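Local structure of importin subunit beta-1 (Saccharomyces cerevisiae, 3ND2) at residues Q450-V455 / S490-F495; A4-L9 / T27-L32. The protein carries proteins into the nucleus as the importin beta subunit, pairing with importin alpha, which recognises the classical nuclear localization signal of the cargo. All coordinates share one frame; numbering follows the deposited sequence.

Contact 1: Q450-V455 / S490-F495; sequences QHLPGV and SPIYNF
The phenyl ring of F495 meets two residues of 450-455 along its outer half, L452 by CE2 and P453 by CE1 and CZ, each approaching at a slant to the ring plane. The rings of H451 and Y493 do not reach across; each is flanked by a residue of its own segment. Q450 CG lies over one face of H451, near its rim, and I492 CG2 likewise over one face of Y493; the H451 ring also meets that of H410, and Y493 that of Y496. The F495 packing belongs to the HEAT-repeat solenoid, where the first turn of helix 452-462, which opens HEAT 11, packs against the linker between helix 467-484 and helix 496-507. H451 holds the N-cap position, and L452 and P453 follow it. L452 is the central side chain. Its CG stands anti to the backbone N (chi1 -174°), which carries the isobutyl end across to the linker. Methyl CD2 touches two partners, 3.7 Å from F495 CE2 and 3.8 Å from P491 CB, with L452 and P491 meeting at about a right angle. The other methyl turns to I492, a looser approach of 4.3 Å between L452 CD1 and I492 CD1. Both L452 and I492 also touch L484 of helix 467-484, so the linker and the two helices of HEAT 11 share one apolar patch. No hydrogen bond links the two segments; the 3-10 turn 493-495 of the linker is closed by the bond from F495 N to I492 O (3.0 Å). F495 has CG anti to its carbonyl carbon (chi1 -60°), a setting that sends the ring toward the helix start. There the CZ and CE1 side of the ring reaches the proline, with F495 CZ 4.0 Å from P453 CG and F495 CE1 3.9 Å from P453 CA.

Contact 2: A4-L9 / T27-L32; sequences AEFAQL and TQLKKL
L9 and F6, one turn apart on helix 3-15, reach across to Q28, L29 and L32 of helix 19-35, the pairing of two helices that makes up HEAT 1. The short helical segments run at 125° to each other with their axes 11.4 Å apart, wide enough for side chains to fill the gap. F6 has CG anti to the backbone N (chi1 -174°), which swings the ring toward the partner helix although its CB does not point there. The ring's CE1 corner carries the contact: L32 CD2 comes to its edge, near the ring plane, 3.6 Å from F6 CE1, while L29 CD2 approaches the same F6 CE1 obliquely at 3.7 Å. L43, S44 and V47 of helix 37-48 also touch F6, joining this helix pair to the next repeat. L9 is modelled with its first torsion away from the staggered positions (chi1 -132°), a partly eclipsed setting that brings its two methyls to Q28 and L29. The leucines L9 and L29 slide past each other in opposite directions, bringing L9 CD1 within 3.7 Å of L29 CD2 and L9 CD2 within 4.0 Å of L29 CG. Q28 holds CG anti to its backbone N and is extended beyond it, which carries the amide across to L9; the two side chains cross at a slant in van der Waals contact, with no hydrogen bond between them. Shortening Q28 to an alanine here would probably remove the amide's contact with L9 CD1 and CD2, opening a gap on that side and leaving the isobutyl group freer to turn. M1 touches F6, L9 and Q28, adding the chain's first residue to the same cluster. The amide's nearest approach is made by nitrogen, with Q28 NE2 3.4 Å from L9 CD1.

Both contacts are partly buried, mainly apolar packing in the HEAT solenoid, and neither has a hydrogen bond between its segments. They differ in what they join. Contact 2 pairs the two helices within HEAT 1, at the very start of the chain, with leucines, a phenylalanine and a glutamine amide flank. Contact 1 sets the start of a HEAT 11 helix against a linker, and two prolines and a phenylalanine give it more ring contacts over a slightly smaller buried surface (209 against 260 Å²). No helix is shared: the centres of contact 1 and contact 2 lie about 71 Å apart, on opposite sides of the chain's centre, and the nearest atoms of contact 1 and contact 2 are about 56 Å apart.

Contact 1: Q450-V455 / S490-F495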
loop_
_atom_site.group_PDB
_atom_site.type_symbol
_atom_site.label_atom_id
_atom_site.label_comp_id
_atom_site.label_asym_id
_atom_site.label_seq_id
_atom_site.Cartn_x
_atom_site.Cartn_y
_atom_site.Cartn_z
ATOM N N GLN A 450 -22.357 -32.877 -0.504
ATOM C CA GLN A 450 -22.848 -32.754 0.857
ATOM C C GLN A 450 -23.011 -31.299 1.295
ATOM O O GLN A 450 -23.966 -30.976 1.999
ATOM C CB GLN A 450 -21.878 -33.475 1.800
ATOM C CG GLN A 450 -22.425 -33.823 3.172
ATOM C CD GLN A 450 -21.501 -34.759 3.939
ATOM O OE1 GLN A 450 -20.307 -34.488 4.096
ATOM N NE2 GLN A 450 -22.053 -35.865 4.422
ATOM N N HIS A 451 -22.083 -30.436 0.868
ATOM C CA HIS A 451 -21.947 -29.088 1.428
ATOM C C HIS A 451 -22.086 -27.946 0.430
ATOM O O HIS A 451 -22.648 -26.907 0.767
ATOM C CB HIS A 451 -20.603 -28.941 2.145
ATOM C CG HIS A 451 -20.486 -29.764 3.388
ATOM N ND1 HIS A 451 -19.370 -30.521 3.673
ATOM C CD2 HIS A 451 -21.345 -29.954 4.417
ATOM C CE1 HIS A 451 -19.545 -31.137 4.828
ATOM N NE2 HIS A 451 -20.733 -30.809 5.301
ATOM N N LEU A 452 -21.561 -28.135 -0.779
ATOM C CA LEU A 452 -21.506 -27.084 -1.789
ATOM C C LEU A 452 -22.863 -26.523 -2.246
ATOM O O LEU A 452 -22.980 -25.307 -2.437
ATOM C CB LEU A 452 -20.668 -27.531 -2.987
ATOM C CG LEU A 452 -20.352 -26.539 -4.104
ATOM C CD1 LEU A 452 -19.442 -25.417 -3.616
ATOM C CD2 LEU A 452 -19.709 -27.285 -5.247
ATOM N N PRO A 453 -23.883 -27.391 -2.436
ATOM C CA PRO A 453 -25.214 -26.866 -2.764
ATOM C C PRO A 453 -25.752 -25.922 -1.694
ATOM O O PRO A 453 -26.430 -24.952 -2.017
ATOM C CB PRO A 453 -26.085 -28.131 -2.817
ATOM C CG PRO A 453 -25.145 -29.234 -3.102
ATOM C CD PRO A 453 -23.887 -28.870 -2.393
ATOM N N GLY A 454 -25.437 -26.215 -0.435
ATOM C CA GLY A 454 -25.929 -25.452 0.707
ATOM C C GLY A 454 -25.185 -24.151 0.865
ATOM O O GLY A 454 -25.772 -23.146 1.245
ATOM N N VAL A 455 -23.887 -24.191 0.562
ATOM C CA VAL A 455 -23.012 -23.030 0.543
ATOM C C VAL A 455 -23.427 -22.027 -0.545
ATOM O O VAL A 455 -23.560 -20.830 -0.270
ATOM C CB VAL A 455 -21.540 -23.470 0.361
ATOM C CG1 VAL A 455 -20.654 -22.288 0.016
ATOM C CG2 VAL A 455 -21.039 -24.183 1.625
ATOM N N SER A 490 -14.266 -30.452 -11.375
ATOM C CA SER A 490 -14.620 -29.146 -10.815
ATOM C C SER A 490 -16.128 -28.940 -10.685
ATOM O O SER A 490 -16.840 -28.845 -11.690
ATOM C CB SER A 490 -13.994 -28.003 -11.600
ATOM O OG SER A 490 -14.238 -26.790 -10.920
ATOM N N PRO A 491 -16.609 -28.835 -9.434
ATOM C CA PRO A 491 -18.040 -28.922 -9.176
ATOM C C PRO A 491 -18.727 -27.554 -9.184
ATOM O O PRO A 491 -19.957 -27.482 -9.214
ATOM C CB PRO A 491 -18.085 -29.544 -7.773
ATOM C CG PRO A 491 -16.797 -29.026 -7.086
ATOM C CD PRO A 491 -15.837 -28.603 -8.190
ATOM N N ILE A 492 -17.931 -26.487 -9.166
ATOM C CA ILE A 492 -18.445 -25.122 -9.064
ATOM C C ILE A 492 -19.160 -24.656 -10.344
ATOM O O ILE A 492 -20.043 -23.800 -10.291
ATOM C CB ILE A 492 -17.330 -24.120 -8.604
ATOM C CG1 ILE A 492 -17.916 -22.766 -8.177
ATOM C CG2 ILE A 492 -16.243 -23.956 -9.664
ATOM C CD1 ILE A 492 -18.820 -22.826 -6.949
ATOM N N TYR A 493 -18.798 -25.240 -11.480
ATOM C CA TYR A 493 -19.371 -24.827 -12.755
ATOM C C TYR A 493 -20.842 -25.211 -12.903
ATOM O O TYR A 493 -21.586 -24.533 -13.608
ATOM C CB TYR A 493 -18.524 -25.327 -13.925
ATOM C CG TYR A 493 -17.183 -24.643 -13.983
ATOM C CD1 TYR A 493 -17.079 -23.310 -14.374
ATOM C CD2 TYR A 493 -16.019 -25.314 -13.614
ATOM C CE1 TYR A 493 -15.855 -22.665 -14.411
ATOM C CE2 TYR A 493 -14.784 -24.675 -13.652
ATOM C CZ TYR A 493 -14.713 -23.350 -14.052
ATOM O OH TYR A 493 -13.502 -22.706 -14.093
ATOM N N ASN A 494 -21.258 -26.273 -12.211
ATOM C CA ASN A 494 -22.675 -26.636 -12.100
ATOM C C ASN A 494 -23.518 -25.523 -11.476
ATOM O O ASN A 494 -24.719 -25.426 -11.731
ATOM C CB ASN A 494 -22.853 -27.932 -11.297
ATOM C CG ASN A 494 -22.309 -29.157 -12.023
ATOM O OD1 ASN A 494 -22.265 -29.207 -13.257
ATOM N ND2 ASN A 494 -21.899 -30.163 -11.249
ATOM N N PHE A 495 -22.883 -24.670 -10.679
ATOM C CA PHE A 495 -23.590 -23.590 -10.004
ATOM C C PHE A 495 -23.394 -22.217 -10.656
ATOM O O PHE A 495 -23.924 -21.218 -10.170
ATOM C CB PHE A 495 -23.224 -23.573 -8.518
ATOM C CG PHE A 495 -23.564 -24.855 -7.798
ATOM C CD1 PHE A 495 -24.824 -25.037 -7.231
ATOM C CD2 PHE A 495 -22.628 -25.881 -7.694
ATOM C CE1 PHE A 495 -25.142 -26.214 -6.568
ATOM C CE2 PHE A 495 -22.943 -27.071 -7.032
ATOM C CZ PHE A 495 -24.198 -27.234 -6.470
#

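Contact 2: A4-L9 / T27-L32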
loop_
_atom_site.group_PDB
_atom_site.type_symbol
_atom_site.label_atom_id
_atom_site.label_comp_id
_atom_site.label_asym_id
_atom_site.label_seq_id
_atom_site.Cartn_x
_atom_site.Cartn_y
_atom_site.Cartn_z
ATOM N N ALA A 4 4.447 44.234 8.042
ATOM C CA ALA A 4 3.018 44.464 7.858
ATOM C C ALA A 4 2.528 44.113 6.454
ATOM O O ALA A 4 1.495 43.442 6.299
ATOM C CB ALA A 4 2.671 45.910 8.202
ATOM N N GLU A 5 3.278 44.556 5.443
ATOM C CA GLU A 5 2.872 44.380 4.042
ATOM C C GLU A 5 3.244 43.017 3.455
ATOM O O GLU A 5 2.679 42.608 2.436
ATOM C CB GLU A 5 3.350 45.543 3.148
ATOM C CG GLU A 5 4.797 45.981 3.351
ATOM C CD GLU A 5 5.099 47.354 2.761
ATOM O OE1 GLU A 5 4.518 47.702 1.712
ATOM O OE2 GLU A 5 5.929 48.086 3.343
ATOM N N PHE A 6 4.182 42.319 4.095
ATOM C CA PHE A 6 4.432 40.916 3.760
ATOM C C PHE A 6 3.281 40.068 4.291
ATOM O O PHE A 6 2.824 39.140 3.612
ATOM C CB PHE A 6 5.775 40.419 4.306
ATOM C CG PHE A 6 6.132 39.024 3.857
ATOM C CD1 PHE A 6 6.700 38.803 2.608
ATOM C CD2 PHE A 6 5.891 37.926 4.683
ATOM C CE1 PHE A 6 7.028 37.511 2.186
ATOM C CE2 PHE A 6 6.215 36.623 4.269
ATOM C CZ PHE A 6 6.789 36.420 3.023
ATOM N N ALA A 7 2.809 40.407 5.491
ATOM C CA ALA A 7 1.641 39.759 6.089
ATOM C C ALA A 7 0.410 39.873 5.179
ATOM O O ALA A 7 -0.247 38.864 4.884
ATOM C CB ALA A 7 1.357 40.346 7.470
ATOM N N GLN A 8 0.131 41.098 4.723
ATOM C CA GLN A 8 -0.992 41.384 3.817
ATOM C C GLN A 8 -0.857 40.643 2.480
ATOM O O GLN A 8 -1.854 40.216 1.894
ATOM C CB GLN A 8 -1.131 42.897 3.599
ATOM C CG GLN A 8 -2.337 43.332 2.756
ATOM C CD GLN A 8 -3.630 43.483 3.554
ATOM O OE1 GLN A 8 -4.092 42.545 4.210
ATOM N NE2 GLN A 8 -4.227 44.672 3.482
ATOM N N LEU A 9 0.384 40.487 2.024
ATOM C CA LEU A 9 0.700 39.732 0.812
ATOM C C LEU A 9 0.327 38.245 0.929
ATOM O O LEU A 9 -0.136 37.644 -0.040
ATOM C CB LEU A 9 2.195 39.857 0.509
ATOM C CG LEU A 9 2.691 40.202 -0.900
ATOM C CD1 LEU A 9 4.213 40.044 -0.935
ATOM C CD2 LEU A 9 2.026 39.386 -2.014
ATOM N N THR A 27 2.250 34.877 -7.246
ATOM C CA THR A 27 3.344 35.115 -8.183
ATOM C C THR A 27 4.417 36.046 -7.599
ATOM O O THR A 27 5.612 35.782 -7.752
ATOM C CB THR A 27 2.800 35.640 -9.544
ATOM O OG1 THR A 27 2.140 34.568 -10.221
ATOM C CG2 THR A 27 3.922 36.168 -10.438
ATOM N N GLN A 28 3.991 37.119 -6.931
ATOM C CA GLN A 28 4.929 38.044 -6.291
ATOM C C GLN A 28 5.772 37.326 -5.232
ATOM O O GLN A 28 6.988 37.510 -5.172
ATOM C CB GLN A 28 4.197 39.239 -5.666
ATOM C CG GLN A 28 5.142 40.259 -5.006
ATOM C CD GLN A 28 4.437 41.511 -4.495
ATOM O OE1 GLN A 28 3.370 41.896 -4.989
ATOM N NE2 GLN A 28 5.046 42.166 -3.503
ATOM N N LEU A 29 5.112 36.506 -4.415
ATOM C CA LEU A 29 5.774 35.747 -3.360
ATOM C C LEU A 29 6.805 34.757 -3.905
ATOM O O LEU A 29 7.885 34.604 -3.328
ATOM C CB LEU A 29 4.741 35.022 -2.491
ATOM C CG LEU A 29 3.851 35.834 -1.536
ATOM C CD1 LEU A 29 2.674 34.981 -1.048
ATOM C CD2 LEU A 29 4.630 36.417 -0.353
ATOM N N LYS A 30 6.477 34.098 -5.015
ATOM C CA LYS A 30 7.396 33.156 -5.664
ATOM C C LYS A 30 8.637 33.862 -6.216
ATOM O O LYS A 30 9.764 33.370 -6.084
ATOM C CB LYS A 30 6.687 32.379 -6.779
ATOM C CG LYS A 30 7.256 30.990 -7.021
ATOM C CD LYS A 30 6.804 30.033 -5.930
ATOM C CE LYS A 30 7.778 28.881 -5.757
ATOM N NZ LYS A 30 7.808 28.433 -4.328
ATOM N N LYS A 31 8.410 35.023 -6.824
ATOM C CA LYS A 31 9.492 35.871 -7.292
ATOM C C LYS A 31 10.379 36.249 -6.109
ATOM O O LYS A 31 11.607 36.203 -6.210
ATOM C CB LYS A 31 8.933 37.118 -7.980
ATOM C CG LYS A 31 9.908 37.802 -8.929
ATOM C CD LYS A 31 9.250 38.979 -9.647
ATOM C CE LYS A 31 9.360 40.291 -8.861
ATOM N NZ LYS A 31 10.523 41.124 -9.299
ATOM N N LEU A 32 9.751 36.598 -4.985
ATOM C CA LEU A 32 10.473 36.984 -3.770
ATOM C C LEU A 32 11.281 35.835 -3.158
ATOM O O LEU A 32 12.404 36.053 -2.689
ATOM C CB LEU A 32 9.517 37.603 -2.738
ATOM C CG LEU A 32 10.088 38.094 -1.391
ATOM C CD1 LEU A 32 11.273 39.068 -1.528
ATOM C CD2 LEU A 32 8.979 38.720 -0.551
#